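Local coordinates for protein haloacid delahogenase-like family hydrolase (Xanthomonas campestris pv. campestris, PDB 2PKE) that probably acts as a magnesium-dependent phosphatase of the haloacid dehalogenase-like hydrolase family, holding a magnesium ion at its active site, at residues I99-I102 / G103-T106. Sequence-based numbering, arbitrary orientation.
Sequences IVEI and GRAT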
ATOM      1  N   ILE A  99     -14.221  -0.038 -19.579  1.00 21.22           N
ATOM      2  CA  ILE A  99     -13.461   0.841 -18.695  1.00 19.59           C
ATOM      3  C   ILE A  99     -12.753   0.003 -17.620  1.00 23.02           C
ATOM      4  O   ILE A  99     -11.567   0.237 -17.329  1.00 20.12           O
ATOM      5  CB  ILE A  99     -14.349   1.872 -18.053  1.00 15.04           C
ATOM      6  CG1 ILE A  99     -14.865   2.855 -19.129  1.00 20.50           C
ATOM      7  CG2 ILE A  99     -13.602   2.623 -16.930  1.00 17.59           C
ATOM      8  CD1 ILE A  99     -15.882   3.802 -18.624  1.00 23.97           C
ATOM      9  N   VAL A 100     -13.444  -0.971 -17.026  1.00 22.29           N
ATOM     10  CA  VAL A 100     -12.767  -1.833 -16.047  1.00 21.87           C
ATOM     11  C   VAL A 100     -11.542  -2.502 -16.694  1.00 23.72           C
ATOM     12  O   VAL A 100     -10.508  -2.618 -16.051  1.00 23.94           O
ATOM     13  CB  VAL A 100     -13.694  -2.909 -15.439  1.00 21.07           C
ATOM     14  CG1 VAL A 100     -12.867  -3.939 -14.581  1.00 24.03           C
ATOM     15  CG2 VAL A 100     -14.849  -2.243 -14.649  1.00 22.62           C
ATOM     16  N   GLU A 101     -11.651  -2.943 -17.942  1.00 25.26           N
ATOM     17  CA  GLU A 101     -10.516  -3.574 -18.650  1.00 25.18           C
ATOM     18  C   GLU A 101      -9.363  -2.630 -18.868  1.00 24.47           C
ATOM     19  O   GLU A 101      -8.221  -3.036 -18.736  1.00 25.25           O
ATOM     20  CB  GLU A 101     -10.910  -4.160 -19.992  1.00 28.74           C
ATOM     21  CG  GLU A 101     -11.949  -5.264 -19.895  1.00 36.67           C
ATOM     22  CD  GLU A 101     -11.419  -6.561 -19.294  1.00 50.05           C
ATOM     23  OE1 GLU A 101     -10.197  -6.661 -19.014  1.00 50.76           O
ATOM     24  OE2 GLU A 101     -12.248  -7.488 -19.120  1.00 57.54           O
ATOM     25  N   ILE A 102      -9.642  -1.375 -19.191  1.00 22.32           N
ATOM     26  CA  ILE A 102      -8.591  -0.370 -19.238  1.00 24.34           C
ATOM     27  C   ILE A 102      -7.806  -0.391 -17.937  1.00 25.10           C
ATOM     28  O   ILE A 102      -6.582  -0.356 -17.906  1.00 23.61           O
ATOM     29  CB  ILE A 102      -9.138   1.064 -19.428  1.00 22.40           C
ATOM     30  CG1 ILE A 102      -9.872   1.202 -20.755  1.00 21.94           C
ATOM     31  CG2 ILE A 102      -7.967   2.070 -19.411  1.00 22.60           C
ATOM     32  CD1 ILE A 102     -10.470   2.577 -20.949  1.00 28.26           C
ATOM     33  N   GLY A 103      -8.535  -0.413 -16.844  1.00 26.93           N
ATOM     34  CA  GLY A 103      -7.906  -0.392 -15.551  1.00 25.17           C
ATOM     35  C   GLY A 103      -7.125  -1.651 -15.287  1.00 25.91           C
ATOM     36  O   GLY A 103      -6.033  -1.580 -14.738  1.00 22.61           O
ATOM     37  N   ARG A 104      -7.701  -2.799 -15.643  1.00 24.20           N
ATOM     38  CA  ARG A 104      -6.995  -4.062 -15.546  1.00 26.95           C
ATOM     39  C   ARG A 104      -5.701  -4.047 -16.335  1.00 27.81           C
ATOM     40  O   ARG A 104      -4.678  -4.568 -15.857  1.00 28.60           O
ATOM     41  CB  ARG A 104      -7.855  -5.234 -15.979  1.00 25.82           C
ATOM     42  CG  ARG A 104      -7.293  -6.592 -15.515  1.00 38.76           C
ATOM     43  CD  ARG A 104      -7.825  -7.763 -16.291  1.00 51.48           C
ATOM     44  NE  ARG A 104      -9.254  -7.601 -16.560  1.00 67.74           N
ATOM     45  CZ  ARG A 104     -10.231  -7.754 -15.660  1.00 66.39           C
ATOM     46  NH1 ARG A 104      -9.965  -8.119 -14.405  1.00 70.15           N
ATOM     47  NH2 ARG A 104     -11.495  -7.563 -16.030  1.00 66.23           N
ATOM     48  N   ALA A 105      -5.748  -3.473 -17.537  1.00 24.33           N
ATOM     49  CA  ALA A 105      -4.582  -3.443 -18.396  1.00 27.90           C
ATOM     50  C   ALA A 105      -3.504  -2.575 -17.777  1.00 24.07           C
ATOM     51  O   ALA A 105      -2.319  -2.891 -17.900  1.00 26.64           O
ATOM     52  CB  ALA A 105      -4.923  -2.951 -19.804  1.00 23.58           C
ATOM     53  N   THR A 106      -3.910  -1.475 -17.144  1.00 25.81           N
ATOM     54  CA  THR A 106      -2.958  -0.480 -16.581  1.00 24.35           C
ATOM     55  C   THR A 106      -2.301  -1.069 -15.339  1.00 25.01           C
ATOM     56  O   THR A 106      -1.090  -0.911 -15.094  1.00 24.56           O
ATOM     57  CB  THR A 106      -3.640   0.857 -16.276  1.00 26.59           C
ATOM     58  OG1 THR A 106      -4.277   1.357 -17.469  1.00 23.70           O
ATOM     59  CG2 THR A 106      -2.623   1.860 -15.795  1.00 22.99           C
TER
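E101 and R104 meet through two bends: the glutamate chain folds at chi2, and the arginine, whose CG is anti to the backbone N (chi1 -164°), turns at chi3 (-40°), which brings the guanidinium back along the carboxylate. In a side-on grip, R104 NE reaches E101 OE1 at 2.8 Å in a nearly straight bond, and R104 NH2 reaches E101 OE2 at 3.2 Å. Both oxygens lie close to the guanidinium plane, yet each is approached from above the carboxylate, because the two planes are 56° apart. V100 CG1 lies 4.1 Å from R104 NH2, and F68 of the second subunit packs on both V100 and R104. Next after E101, I102 O accepts twice, from T106 N at 3.0 Å and T106 OG1 at 2.9 Å, from opposite faces of the carbonyl plane, so that both fit on one oxygen and the T106 hydroxyl has an acceptor inside its own helix. I99 and I102 pack against helix 28-42, I99 and V100 against helix 72-86. The i to i+4 bonds G103 N to I99 O (3.1 Å), R104 N to V100 O (2.8 Å) and A105 N to E101 O (2.8 Å) typify an alpha-helix, here 93-107 in the helical cap beside the HAD-type core.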